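Long-range contacts in glycerate 2-kinase (Pyrococcus horikoshii, PDB 1X3L), which catalyses the ATP-dependent phosphorylation of D-glycerate to 2-phosphoglycerate, and accepts other nucleotides or pyrophosphate as phosphate donor: residues G133-I144 with R170-L181; F126-S134 with A204-K212. All blocks are in the same frame, centred on the assembly; numbering follows the deposited sequence.

Interaction 1: residues G133-I144 with R170-L181; sequences GSALFELPEEGI and RKHISKVKGGKL. With SO4 (sulfate ion), chain B; EDO (1,2-ethanediol), chain E.
Glu-138 and Lys-177 meet at about a right angle: the glutamate starts extended, with CG trans to its backbone N (chi1 178°), then folds at chi2, while the lysine stays straight until a last bend at chi4 swings its ammonium round. Their salt bridge, Glu-138 OE1 to Lys-177 NZ, measures 2.5 Å; the nitrogen arrives on the anti side of the carboxylate, somewhat out of its plane. Lys-177 NZ also gives a hydrogen bond of 2.9 Å to Ser-134 O, a carbonyl of the short helix 133-136, in the carbonyl plane and on a lone pair. The other carboxylate oxygen, Glu-138 OE2, receives Ser-174 OG on its syn lone pair at 2.9 Å. Ser-174 OG in turn accepts from the backbone N of Val-176 and Lys-177, an ST turn and ST motif for which the short serine hydroxyl is well suited. Were Glu-138 replaced by an alanine, the ammonium of buried Lys-177 would probably lose its countercharge here and Ser-174 OG this acceptor. The Glu-141 carboxylate lies against the aliphatic part of Lys-175, OE2 to CG 3.4 Å. Apolar groups close both ends, with Phe-137 CE2 against Leu-181 CD2 at 3.9 Å, and Ile-144 CD1 on Ile-173 CB. Two backbone bonds, Lys-175 N to Leu-139 O at 2.8 Å and nearly straight, and Glu-141 N to Ile-173 O at 3.0 Å, flank Pro-140 and Ser-174 as a non-hydrogen-bonded pair: an isolated antiparallel beta bridge that, with the ST turn, joins the chain after helix 133-136 to the chain after helix 163-171.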
ATOM      1  N   GLY A 133      -9.341   4.686  -1.091  1.00 35.61           N
ATOM      2  CA  GLY A 133     -10.302   5.271  -0.173  1.00 34.20           C
ATOM      3  C   GLY A 133     -10.653   6.738  -0.369  1.00 34.83           C
ATOM      4  O   GLY A 133     -11.733   7.166   0.037  1.00 34.46           O
ATOM      5  N   SER A 134      -9.767   7.518  -0.983  1.00 34.72           N
ATOM      6  CA  SER A 134     -10.042   8.941  -1.187  1.00 35.54           C
ATOM      7  C   SER A 134     -11.207   9.216  -2.131  1.00 36.22           C
ATOM      8  O   SER A 134     -12.060  10.054  -1.837  1.00 36.02           O
ATOM      9  CB  SER A 134      -8.798   9.667  -1.705  1.00 33.53           C
ATOM     10  OG  SER A 134      -7.809   9.766  -0.699  1.00 36.84           O
ATOM     11  N   ALA A 135     -11.237   8.516  -3.262  1.00 36.64           N
ATOM     12  CA  ALA A 135     -12.297   8.698  -4.249  1.00 36.94           C
ATOM     13  C   ALA A 135     -13.536   7.866  -3.926  1.00 37.31           C
ATOM     14  O   ALA A 135     -14.667   8.309  -4.134  1.00 37.16           O
ATOM     15  CB  ALA A 135     -11.777   8.338  -5.639  1.00 37.52           C
ATOM     16  N   LEU A 136     -13.315   6.661  -3.411  1.00 36.67           N
ATOM     17  CA  LEU A 136     -14.404   5.752  -3.070  1.00 35.44           C
ATOM     18  C   LEU A 136     -15.217   6.181  -1.859  1.00 37.13           C
ATOM     19  O   LEU A 136     -16.387   5.822  -1.730  1.00 37.84           O
ATOM     20  CB  LEU A 136     -13.850   4.357  -2.793  1.00 33.97           C
ATOM     21  CG  LEU A 136     -13.194   3.582  -3.932  1.00 35.29           C
ATOM     22  CD1 LEU A 136     -12.504   2.340  -3.361  1.00 33.21           C
ATOM     23  CD2 LEU A 136     -14.250   3.203  -4.971  1.00 34.94           C
ATOM     24  N   PHE A 137     -14.594   6.945  -0.971  1.00 35.87           N
ATOM     25  CA  PHE A 137     -15.242   7.371   0.260  1.00 36.18           C
ATOM     26  C   PHE A 137     -15.093   8.876   0.438  1.00 36.75           C
ATOM     27  O   PHE A 137     -14.074   9.350   0.942  1.00 37.01           O
ATOM     28  CB  PHE A 137     -14.582   6.639   1.425  1.00 35.52           C
ATOM     29  CG  PHE A 137     -15.334   6.720   2.710  1.00 34.37           C
ATOM     30  CD1 PHE A 137     -16.449   5.918   2.929  1.00 33.83           C
ATOM     31  CD2 PHE A 137     -14.897   7.558   3.730  1.00 33.56           C
ATOM     32  CE1 PHE A 137     -17.114   5.945   4.155  1.00 32.49           C
ATOM     33  CE2 PHE A 137     -15.558   7.592   4.957  1.00 32.04           C
ATOM     34  CZ  PHE A 137     -16.665   6.784   5.169  1.00 31.53           C
ATOM     35  N   GLU A 138     -16.111   9.625   0.027  1.00 37.93           N
ATOM     36  CA  GLU A 138     -16.054  11.073   0.137  1.00 39.10           C
ATOM     37  C   GLU A 138     -17.408  11.742   0.331  1.00 38.61           C
ATOM     38  O   GLU A 138     -18.430  11.295  -0.191  1.00 38.42           O
ATOM     39  CB  GLU A 138     -15.360  11.662  -1.097  1.00 41.29           C
ATOM     40  CG  GLU A 138     -15.297  13.187  -1.117  1.00 45.75           C
ATOM     41  CD  GLU A 138     -14.704  13.774   0.156  1.00 47.53           C
ATOM     42  OE1 GLU A 138     -13.553  13.441   0.495  1.00 49.36           O
ATOM     43  OE2 GLU A 138     -15.388  14.576   0.820  1.00 51.15           O
ATOM     44  N   LEU A 139     -17.390  12.822   1.103  1.00 38.83           N
ATOM     45  CA  LEU A 139     -18.572  13.615   1.398  1.00 39.79           C
ATOM     46  C   LEU A 139     -18.103  15.058   1.576  1.00 39.46           C
ATOM     47  O   LEU A 139     -17.511  15.404   2.595  1.00 39.41           O
ATOM     48  CB  LEU A 139     -19.243  13.115   2.682  1.00 40.79           C
ATOM     49  CG  LEU A 139     -20.540  13.821   3.085  1.00 44.89           C
ATOM     50  CD1 LEU A 139     -21.561  13.708   1.955  1.00 44.60           C
ATOM     51  CD2 LEU A 139     -21.086  13.205   4.365  1.00 45.12           C
ATOM     52  N   PRO A 140     -18.343  15.913   0.572  1.00 39.71           N
ATOM     53  CA  PRO A 140     -17.941  17.324   0.620  1.00 39.65           C
ATOM     54  C   PRO A 140     -18.575  18.095   1.781  1.00 38.65           C
ATOM     55  O   PRO A 140     -19.632  17.716   2.279  1.00 38.09           O
ATOM     56  CB  PRO A 140     -18.395  17.859  -0.739  1.00 39.86           C
ATOM     57  CG  PRO A 140     -18.331  16.640  -1.621  1.00 40.90           C
ATOM     58  CD  PRO A 140     -18.941  15.586  -0.734  1.00 40.20           C
ATOM     59  N   GLU A 141     -17.915  19.167   2.212  1.00 38.45           N
ATOM     60  CA  GLU A 141     -18.423  19.998   3.298  1.00 39.40           C
ATOM     61  C   GLU A 141     -19.702  20.712   2.849  1.00 39.62           C
ATOM     62  O   GLU A 141     -20.082  20.638   1.679  1.00 39.46           O
ATOM     63  CB  GLU A 141     -17.366  21.019   3.721  1.00 39.77           C
ATOM     64  CG  GLU A 141     -16.279  20.466   4.644  1.00 40.18           C
ATOM     65  CD  GLU A 141     -16.817  20.044   6.007  1.00 42.99           C
ATOM     66  OE1 GLU A 141     -17.870  20.571   6.429  1.00 42.77           O
ATOM     67  OE2 GLU A 141     -16.179  19.195   6.670  1.00 44.05           O
ATOM     68  N   GLU A 142     -20.354  21.417   3.770  1.00 40.62           N
ATOM     69  CA  GLU A 142     -21.610  22.091   3.448  1.00 41.49           C
ATOM     70  C   GLU A 142     -21.559  23.043   2.251  1.00 40.54           C
ATOM     71  O   GLU A 142     -20.623  23.828   2.094  1.00 39.55           O
ATOM     72  CB  GLU A 142     -22.158  22.822   4.684  1.00 42.88           C
ATOM     73  CG  GLU A 142     -21.569  24.199   4.989  1.00 45.00           C
ATOM     74  CD  GLU A 142     -20.077  24.176   5.245  1.00 46.56           C
ATOM     75  OE1 GLU A 142     -19.578  23.154   5.765  1.00 47.58           O
ATOM     76  OE2 GLU A 142     -19.407  25.190   4.938  1.00 45.75           O
ATOM     77  N   GLY A 143     -22.575  22.943   1.400  1.00 40.79           N
ATOM     78  CA  GLY A 143     -22.664  23.791   0.226  1.00 42.41           C
ATOM     79  C   GLY A 143     -21.779  23.372  -0.929  1.00 43.31           C
ATOM     80  O   GLY A 143     -21.929  23.869  -2.044  1.00 44.00           O
ATOM     81  N   ILE A 144     -20.857  22.450  -0.676  1.00 44.24           N
ATOM     82  CA  ILE A 144     -19.948  21.996  -1.718  1.00 43.30           C
ATOM     83  C   ILE A 144     -20.449  20.726  -2.391  1.00 44.07           C
ATOM     84  O   ILE A 144     -20.707  19.717  -1.734  1.00 44.46           O
ATOM     85  CB  ILE A 144     -18.536  21.753  -1.145  1.00 42.96           C
ATOM     86  CG1 ILE A 144     -18.017  23.039  -0.496  1.00 42.65           C
ATOM     87  CG2 ILE A 144     -17.588  21.313  -2.260  1.00 41.94           C
ATOM     88  CD1 ILE A 144     -16.691  22.880   0.229  1.00 41.39           C
ATOM     89  N   ARG A 170      -7.946  19.503  -0.100  1.00 39.72           N
ATOM     90  CA  ARG A 170      -9.005  18.493  -0.115  1.00 39.60           C
ATOM     91  C   ARG A 170      -9.461  18.094   1.288  1.00 39.19           C
ATOM     92  O   ARG A 170     -10.659  17.902   1.529  1.00 37.65           O
ATOM     93  CB  ARG A 170      -8.565  17.243  -0.893  1.00 43.27           C
ATOM     94  CG  ARG A 170      -8.353  17.477  -2.394  1.00 48.11           C
ATOM     95  CD  ARG A 170      -8.126  16.173  -3.179  1.00 50.43           C
ATOM     96  NE  ARG A 170      -7.006  15.390  -2.657  1.00 53.23           N
ATOM     97  CZ  ARG A 170      -7.112  14.463  -1.707  1.00 53.84           C
ATOM     98  NH1 ARG A 170      -8.294  14.186  -1.169  1.00 53.12           N
ATOM     99  NH2 ARG A 170      -6.032  13.824  -1.280  1.00 53.49           N
ATOM    100  N   LYS A 171      -8.516  17.971   2.216  1.00 36.88           N
ATOM    101  CA  LYS A 171      -8.866  17.610   3.585  1.00 36.82           C
ATOM    102  C   LYS A 171      -9.751  18.673   4.237  1.00 36.68           C
ATOM    103  O   LYS A 171     -10.564  18.358   5.111  1.00 35.52           O
ATOM    104  CB  LYS A 171      -7.605  17.402   4.433  1.00 36.72           C
ATOM    105  CG  LYS A 171      -6.840  16.121   4.102  1.00 38.58           C
ATOM    106  CD  LYS A 171      -5.627  15.926   5.008  1.00 38.30           C
ATOM    107  CE  LYS A 171      -4.936  14.604   4.689  1.00 42.42           C
ATOM    108  NZ  LYS A 171      -3.895  14.246   5.690  1.00 42.57           N
ATOM    109  N   HIS A 172      -9.604  19.925   3.809  1.00 35.25           N
ATOM    110  CA  HIS A 172     -10.397  21.008   4.386  1.00 35.60           C
ATOM    111  C   HIS A 172     -11.737  21.306   3.714  1.00 36.05           C
ATOM    112  O   HIS A 172     -12.363  22.322   4.008  1.00 36.93           O
ATOM    113  CB  HIS A 172      -9.561  22.288   4.481  1.00 33.90           C
ATOM    114  CG  HIS A 172      -8.532  22.245   5.569  1.00 35.21           C
ATOM    115  ND1 HIS A 172      -7.322  21.599   5.425  1.00 33.94           N
ATOM    116  CD2 HIS A 172      -8.567  22.694   6.847  1.00 34.99           C
ATOM    117  CE1 HIS A 172      -6.659  21.648   6.567  1.00 33.30           C
ATOM    118  NE2 HIS A 172      -7.393  22.305   7.446  1.00 34.70           N
ATOM    119  N   ILE A 173     -12.176  20.430   2.813  1.00 36.23           N
ATOM    120  CA  ILE A 173     -13.474  20.599   2.158  1.00 36.62           C
ATOM    121  C   ILE A 173     -14.184  19.256   2.122  1.00 36.83           C
ATOM    122  O   ILE A 173     -15.088  19.031   1.317  1.00 36.82           O
ATOM    123  CB  ILE A 173     -13.358  21.151   0.721  1.00 37.56           C
ATOM    124  CG1 ILE A 173     -12.418  20.283  -0.113  1.00 38.35           C
ATOM    125  CG2 ILE A 173     -12.893  22.599   0.764  1.00 38.04           C
ATOM    126  CD1 ILE A 173     -12.312  20.735  -1.556  1.00 37.40           C
ATOM    127  N   SER A 174     -13.761  18.372   3.020  1.00 34.82           N
ATOM    128  CA  SER A 174     -14.335  17.045   3.143  1.00 35.55           C
ATOM    129  C   SER A 174     -14.804  16.831   4.577  1.00 35.35           C
ATOM    130  O   SER A 174     -14.122  17.212   5.521  1.00 36.22           O
ATOM    131  CB  SER A 174     -13.293  15.982   2.788  1.00 33.99           C
ATOM    132  OG  SER A 174     -13.735  14.694   3.186  1.00 32.92           O
ATOM    133  N   LYS A 175     -15.962  16.202   4.740  1.00 35.31           N
ATOM    134  CA  LYS A 175     -16.498  15.953   6.069  1.00 34.97           C
ATOM    135  C   LYS A 175     -15.948  14.690   6.727  1.00 33.71           C
ATOM    136  O   LYS A 175     -16.209  14.442   7.904  1.00 33.23           O
ATOM    137  CB  LYS A 175     -18.029  15.878   6.003  1.00 38.72           C
ATOM    138  CG  LYS A 175     -18.680  17.181   5.542  1.00 43.04           C
ATOM    139  CD  LYS A 175     -20.207  17.127   5.619  1.00 48.94           C
ATOM    140  CE  LYS A 175     -20.702  16.942   7.048  1.00 51.11           C
ATOM    141  NZ  LYS A 175     -22.197  16.899   7.110  1.00 55.25           N
ATOM    142  N   VAL A 176     -15.176  13.896   5.988  1.00 32.14           N
ATOM    143  CA  VAL A 176     -14.634  12.665   6.560  1.00 32.10           C
ATOM    144  C   VAL A 176     -13.106  12.539   6.544  1.00 31.39           C
ATOM    145  O   VAL A 176     -12.529  11.758   7.305  1.00 30.55           O
ATOM    146  CB  VAL A 176     -15.244  11.426   5.866  1.00 32.23           C
ATOM    147  CG1 VAL A 176     -16.729  11.338   6.190  1.00 34.74           C
ATOM    148  CG2 VAL A 176     -15.038  11.507   4.369  1.00 29.73           C
ATOM    149  N   LYS A 177     -12.452  13.305   5.683  1.00 29.47           N
ATOM    150  CA  LYS A 177     -11.000  13.255   5.588  1.00 29.85           C
ATOM    151  C   LYS A 177     -10.344  14.129   6.654  1.00 29.71           C
ATOM    152  O   LYS A 177     -11.024  14.873   7.357  1.00 28.86           O
ATOM    153  CB  LYS A 177     -10.563  13.705   4.192  1.00 28.51           C
ATOM    154  CG  LYS A 177     -10.949  12.727   3.090  1.00 28.22           C
ATOM    155  CD  LYS A 177     -10.762  13.345   1.714  1.00 27.70           C
ATOM    156  CE  LYS A 177     -10.837  12.293   0.613  1.00 29.86           C
ATOM    157  NZ  LYS A 177     -12.050  11.444   0.707  1.00 28.77           N
ATOM    158  N   GLY A 178      -9.022  14.030   6.779  1.00 30.42           N
ATOM    159  CA  GLY A 178      -8.314  14.832   7.763  1.00 28.50           C
ATOM    160  C   GLY A 178      -8.699  14.512   9.194  1.00 28.41           C
ATOM    161  O   GLY A 178      -8.842  15.414  10.023  1.00 29.53           O
ATOM    162  N   GLY A 179      -8.870  13.226   9.482  1.00 27.28           N
ATOM    163  CA  GLY A 179      -9.228  12.794  10.823  1.00 28.49           C
ATOM    164  C   GLY A 179     -10.674  13.042  11.237  1.00 30.65           C
ATOM    165  O   GLY A 179     -11.079  12.681  12.346  1.00 28.18           O
ATOM    166  N   LYS A 180     -11.465  13.636  10.349  1.00 30.96           N
ATOM    167  CA  LYS A 180     -12.851  13.941  10.680  1.00 31.82           C
ATOM    168  C   LYS A 180     -13.737  12.725  10.907  1.00 33.47           C
ATOM    169  O   LYS A 180     -14.673  12.786  11.702  1.00 35.35           O
ATOM    170  CB  LYS A 180     -13.446  14.866   9.615  1.00 32.40           C
ATOM    171  CG  LYS A 180     -12.897  16.293   9.712  1.00 32.78           C
ATOM    172  CD  LYS A 180     -13.457  17.204   8.630  1.00 35.45           C
ATOM    173  CE  LYS A 180     -13.117  18.657   8.910  1.00 36.71           C
ATOM    174  NZ  LYS A 180     -13.741  19.127  10.192  1.00 40.45           N
ATOM    175  N   LEU A 181     -13.451  11.616  10.228  1.00 32.76           N
ATOM    176  CA  LEU A 181     -14.251  10.414  10.425  1.00 32.79           C
ATOM    177  C   LEU A 181     -14.029   9.932  11.861  1.00 32.34           C
ATOM    178  O   LEU A 181     -14.976   9.581  12.564  1.00 32.78           O
ATOM    179  CB  LEU A 181     -13.845   9.313   9.433  1.00 32.29           C
ATOM    180  CG  LEU A 181     -14.726   8.059   9.405  1.00 32.47           C
ATOM    181  CD1 LEU A 181     -16.108   8.411   8.852  1.00 31.45           C
ATOM    182  CD2 LEU A 181     -14.073   6.982   8.538  1.00 32.43           C
TER
HETATM  183  S   SO4 B 505      -5.667   6.795  -1.996  1.00 39.68           S
HETATM  184  O1  SO4 B 505      -5.211   7.554  -0.820  1.00 46.50           O
HETATM  185  O2  SO4 B 505      -5.028   7.359  -3.198  1.00 44.55           O
HETATM  186  O3  SO4 B 505      -7.133   6.882  -2.126  1.00 42.38           O
HETATM  187  O4  SO4 B 505      -5.285   5.379  -1.852  1.00 46.90           O
HETATM  188  C1  EDO E 503     -25.023  19.804   3.544  1.00 69.63           C
HETATM  189  O1  EDO E 503     -25.108  21.096   4.158  1.00 69.65           O
HETATM  190  C2  EDO E 503     -25.459  19.881   2.080  1.00 69.48           C
HETATM  191  O2  EDO E 503     -24.612  20.783   1.356  1.00 69.67           O
HETATM  192  O   HOH W   1     -17.141  19.124   9.815  1.00 45.59           O

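Interaction 2: residues F126-S134 with A204-K212; sequences FILISGGGS and AIASGPTVK. With SO4 (sulfate ion), chain B.
Strand 124-129 runs into a type II turn, Ser-130 to Gly-133, and the chain enters helix 133-136 and comes closest to the 204-212 loop where the CA atoms of Ser-134 and Ala-206 lie 4.2 Å apart. Gly-133 suits this spot because a side chain would collide with Ala-206 CB, which rests on Gly-133 CA. Ile-129 fills the space between strand and loop with two branches: CG2 packs on Ala-206 CB at 3.8 Å and also on Ile-205 CG2, whereas CD1 slides alongside Pro-209 CG at 4.0 Å. Two residues back along the strand, Ile-127 CG2 meets the methyl CG2 of Thr-210, whose hydroxyl bonds to Asn-262. The polar end is held by Ser-134 OG and Ser-207 OG, hydrogen-bonded at 2.9 Å; Arg-170 also reaches the latter hydroxyl. Beside them a sulfate, probably from the crystallisation liquor, is gripped by backbone N-H groups from both segments: Gly-132 N to O4 and Ser-134 N to O3, each 2.9 Å, and Ala-206 N to O1 at 2.7 Å. A glycine-rich turn between a parallel strand and a helix N-terminus, cradling an anion, is characteristic of phosphate-binding sites in alpha/beta folds, consistent with a phosphate position here.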
ATOM      1  N   PHE A 126     -14.946  -0.719  13.930  1.00 35.61           N
ATOM      2  CA  PHE A 126     -13.773  -1.051  13.127  1.00 34.63           C
ATOM      3  C   PHE A 126     -13.772  -0.181  11.875  1.00 35.34           C
ATOM      4  O   PHE A 126     -14.780  -0.092  11.174  1.00 36.06           O
ATOM      5  CB  PHE A 126     -13.812  -2.522  12.693  1.00 34.74           C
ATOM      6  CG  PHE A 126     -13.251  -3.477  13.702  1.00 33.29           C
ATOM      7  CD1 PHE A 126     -11.880  -3.682  13.796  1.00 35.30           C
ATOM      8  CD2 PHE A 126     -14.094  -4.173  14.560  1.00 32.65           C
ATOM      9  CE1 PHE A 126     -11.352  -4.568  14.729  1.00 35.11           C
ATOM     10  CE2 PHE A 126     -13.579  -5.063  15.498  1.00 33.71           C
ATOM     11  CZ  PHE A 126     -12.207  -5.262  15.583  1.00 35.80           C
ATOM     12  N   ILE A 127     -12.648   0.471  11.603  1.00 33.82           N
ATOM     13  CA  ILE A 127     -12.515   1.292  10.402  1.00 32.73           C
ATOM     14  C   ILE A 127     -11.459   0.548   9.587  1.00 32.86           C
ATOM     15  O   ILE A 127     -10.303   0.470   9.996  1.00 33.14           O
ATOM     16  CB  ILE A 127     -12.003   2.711  10.727  1.00 32.06           C
ATOM     17  CG1 ILE A 127     -12.923   3.380  11.751  1.00 32.37           C
ATOM     18  CG2 ILE A 127     -11.949   3.546   9.453  1.00 29.97           C
ATOM     19  CD1 ILE A 127     -14.333   3.644  11.241  1.00 32.32           C
ATOM     20  N   LEU A 128     -11.865  -0.019   8.454  1.00 32.28           N
ATOM     21  CA  LEU A 128     -10.963  -0.792   7.606  1.00 30.90           C
ATOM     22  C   LEU A 128     -10.570   0.024   6.373  1.00 30.62           C
ATOM     23  O   LEU A 128     -11.395   0.304   5.503  1.00 31.31           O
ATOM     24  CB  LEU A 128     -11.647  -2.112   7.217  1.00 28.56           C
ATOM     25  CG  LEU A 128     -12.275  -2.884   8.394  1.00 29.44           C
ATOM     26  CD1 LEU A 128     -12.880  -4.200   7.908  1.00 27.99           C
ATOM     27  CD2 LEU A 128     -11.212  -3.165   9.458  1.00 28.02           C
ATOM     28  N   ILE A 129      -9.297   0.395   6.303  1.00 30.94           N
ATOM     29  CA  ILE A 129      -8.807   1.226   5.214  1.00 31.12           C
ATOM     30  C   ILE A 129      -7.801   0.563   4.267  1.00 31.33           C
ATOM     31  O   ILE A 129      -6.846  -0.087   4.697  1.00 30.18           O
ATOM     32  CB  ILE A 129      -8.173   2.515   5.785  1.00 30.80           C
ATOM     33  CG1 ILE A 129      -9.137   3.165   6.785  1.00 32.52           C
ATOM     34  CG2 ILE A 129      -7.854   3.492   4.655  1.00 32.37           C
ATOM     35  CD1 ILE A 129      -8.564   4.394   7.508  1.00 28.92           C
ATOM     36  N   SER A 130      -8.032   0.741   2.970  1.00 33.56           N
ATOM     37  CA  SER A 130      -7.151   0.204   1.938  1.00 34.34           C
ATOM     38  C   SER A 130      -7.053   1.212   0.795  1.00 35.10           C
ATOM     39  O   SER A 130      -7.614   2.306   0.880  1.00 35.22           O
ATOM     40  CB  SER A 130      -7.653  -1.153   1.431  1.00 31.61           C
ATOM     41  OG  SER A 130      -9.024  -1.113   1.079  1.00 36.11           O
ATOM     42  N   GLY A 131      -6.336   0.844  -0.264  1.00 35.45           N
ATOM     43  CA  GLY A 131      -6.148   1.741  -1.391  1.00 34.11           C
ATOM     44  C   GLY A 131      -7.405   2.216  -2.092  1.00 32.42           C
ATOM     45  O   GLY A 131      -8.385   1.478  -2.196  1.00 32.51           O
ATOM     46  N   GLY A 132      -7.372   3.458  -2.569  1.00 33.28           N
ATOM     47  CA  GLY A 132      -8.511   4.026  -3.274  1.00 35.05           C
ATOM     48  C   GLY A 132      -9.575   4.672  -2.399  1.00 35.96           C
ATOM     49  O   GLY A 132     -10.592   5.159  -2.901  1.00 36.03           O
ATOM     50  N   GLY A 133      -9.341   4.686  -1.091  1.00 35.61           N
ATOM     51  CA  GLY A 133     -10.302   5.271  -0.173  1.00 34.20           C
ATOM     52  C   GLY A 133     -10.653   6.738  -0.369  1.00 34.83           C
ATOM     53  O   GLY A 133     -11.733   7.166   0.037  1.00 34.46           O
ATOM     54  N   SER A 134      -9.767   7.518  -0.983  1.00 34.72           N
ATOM     55  CA  SER A 134     -10.042   8.941  -1.187  1.00 35.54           C
ATOM     56  C   SER A 134     -11.207   9.216  -2.131  1.00 36.22           C
ATOM     57  O   SER A 134     -12.060  10.054  -1.837  1.00 36.02           O
ATOM     58  CB  SER A 134      -8.798   9.667  -1.705  1.00 33.53           C
ATOM     59  OG  SER A 134      -7.809   9.766  -0.699  1.00 36.84           O
ATOM     60  N   ALA A 204      -1.467  10.285   4.118  1.00 37.53           N
ATOM     61  CA  ALA A 204      -1.775  10.206   2.696  1.00 38.02           C
ATOM     62  C   ALA A 204      -2.794   9.140   2.316  1.00 37.58           C
ATOM     63  O   ALA A 204      -3.603   9.353   1.409  1.00 40.94           O
ATOM     64  CB  ALA A 204      -0.481   9.982   1.905  1.00 39.79           C
ATOM     65  N   ILE A 205      -2.758   7.999   2.998  1.00 33.91           N
ATOM     66  CA  ILE A 205      -3.676   6.902   2.690  1.00 31.96           C
ATOM     67  C   ILE A 205      -5.150   7.277   2.881  1.00 30.46           C
ATOM     68  O   ILE A 205      -5.598   7.546   3.998  1.00 26.92           O
ATOM     69  CB  ILE A 205      -3.340   5.652   3.534  1.00 30.70           C
ATOM     70  CG1 ILE A 205      -1.895   5.218   3.254  1.00 29.91           C
ATOM     71  CG2 ILE A 205      -4.301   4.525   3.195  1.00 31.99           C
ATOM     72  CD1 ILE A 205      -1.440   4.020   4.063  1.00 28.69           C
ATOM     73  N   ALA A 206      -5.890   7.290   1.772  1.00 29.32           N
ATOM     74  CA  ALA A 206      -7.310   7.638   1.763  1.00 29.53           C
ATOM     75  C   ALA A 206      -7.522   9.046   2.313  1.00 30.17           C
ATOM     76  O   ALA A 206      -8.638   9.425   2.666  1.00 31.49           O
ATOM     77  CB  ALA A 206      -8.113   6.629   2.585  1.00 27.93           C
ATOM     78  N   SER A 207      -6.438   9.814   2.376  1.00 30.87           N
ATOM     79  CA  SER A 207      -6.472  11.181   2.883  1.00 32.19           C
ATOM     80  C   SER A 207      -6.627  11.249   4.401  1.00 32.10           C
ATOM     81  O   SER A 207      -7.212  12.189   4.935  1.00 32.16           O
ATOM     82  CB  SER A 207      -7.584  11.975   2.194  1.00 32.73           C
ATOM     83  OG  SER A 207      -7.278  12.162   0.822  1.00 34.00           O
ATOM     84  N   GLY A 208      -6.089  10.236   5.076  1.00 32.96           N
ATOM     85  CA  GLY A 208      -6.112  10.164   6.529  1.00 30.24           C
ATOM     86  C   GLY A 208      -7.388  10.549   7.248  1.00 30.54           C
ATOM     87  O   GLY A 208      -7.393  11.507   8.024  1.00 30.77           O
ATOM     88  N   PRO A 209      -8.484   9.808   7.032  1.00 29.22           N
ATOM     89  CA  PRO A 209      -9.760  10.104   7.686  1.00 28.97           C
ATOM     90  C   PRO A 209      -9.755   9.835   9.197  1.00 29.69           C
ATOM     91  O   PRO A 209     -10.629  10.324   9.915  1.00 28.70           O
ATOM     92  CB  PRO A 209     -10.748   9.206   6.934  1.00 27.33           C
ATOM     93  CG  PRO A 209      -9.900   8.014   6.577  1.00 29.68           C
ATOM     94  CD  PRO A 209      -8.617   8.669   6.103  1.00 29.53           C
ATOM     95  N   THR A 210      -8.776   9.069   9.678  1.00 29.89           N
ATOM     96  CA  THR A 210      -8.687   8.756  11.109  1.00 30.59           C
ATOM     97  C   THR A 210      -7.356   9.166  11.757  1.00 31.94           C
ATOM     98  O   THR A 210      -7.060   8.771  12.888  1.00 31.53           O
ATOM     99  CB  THR A 210      -8.900   7.242  11.380  1.00 30.91           C
ATOM    100  OG1 THR A 210      -7.777   6.500  10.884  1.00 29.93           O
ATOM    101  CG2 THR A 210     -10.165   6.746  10.695  1.00 30.99           C
ATOM    102  N   VAL A 211      -6.549   9.946  11.046  1.00 32.06           N
ATOM    103  CA  VAL A 211      -5.279  10.397  11.598  1.00 32.73           C
ATOM    104  C   VAL A 211      -5.238  11.917  11.651  1.00 33.45           C
ATOM    105  O   VAL A 211      -5.962  12.599  10.922  1.00 33.22           O
ATOM    106  CB  VAL A 211      -4.072   9.895  10.765  1.00 34.01           C
ATOM    107  CG1 VAL A 211      -3.988   8.373  10.835  1.00 35.14           C
ATOM    108  CG2 VAL A 211      -4.203  10.358   9.330  1.00 33.18           C
ATOM    109  N   LYS A 212      -4.385  12.449  12.515  1.00 33.57           N
ATOM    110  CA  LYS A 212      -4.271  13.891  12.653  1.00 35.97           C
ATOM    111  C   LYS A 212      -3.877  14.559  11.346  1.00 35.41           C
ATOM    112  O   LYS A 212      -3.256  13.946  10.480  1.00 35.24           O
ATOM    113  CB  LYS A 212      -3.246  14.245  13.734  1.00 37.70           C
ATOM    114  CG  LYS A 212      -3.624  13.760  15.128  1.00 41.42           C
ATOM    115  CD  LYS A 212      -2.709  14.355  16.198  1.00 44.74           C
ATOM    116  CE  LYS A 212      -1.277  13.861  16.056  1.00 45.32           C
ATOM    117  NZ  LYS A 212      -1.200  12.374  16.165  1.00 45.47           N
TER
HETATM  118  S   SO4 B 505      -5.667   6.795  -1.996  1.00 39.68           S
HETATM  119  O1  SO4 B 505      -5.211   7.554  -0.820  1.00 46.50           O
HETATM  120  O2  SO4 B 505      -5.028   7.359  -3.198  1.00 44.55           O
HETATM  121  O3  SO4 B 505      -7.133   6.882  -2.126  1.00 42.38           O
HETATM  122  O4  SO4 B 505      -5.285   5.379  -1.852  1.00 46.90           O

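The centres of the two interactions lie 11 Å apart, and both use helix 133-136, with Gly-133 and Ser-134 common to them. Along the chain, strand 124-129 of the six-stranded parallel sheet comes first, then 133-144, then 170-181, and finally 204-212, so that interaction 1 starts at the end of the first segment of interaction 2 and is complete before its second begins. The second segments also touch each other: Gly-179 N lies 2.7 Å from Gly-208 O, a probable hydrogen bond. Segment 170-181 of interaction 1 thus packs against the 204-212 loop, while interaction 2 ties that loop to the sheet beside the sulfate; Gly-133 lies about 8 Å from the side chain of Lys-58, which probably binds substrate.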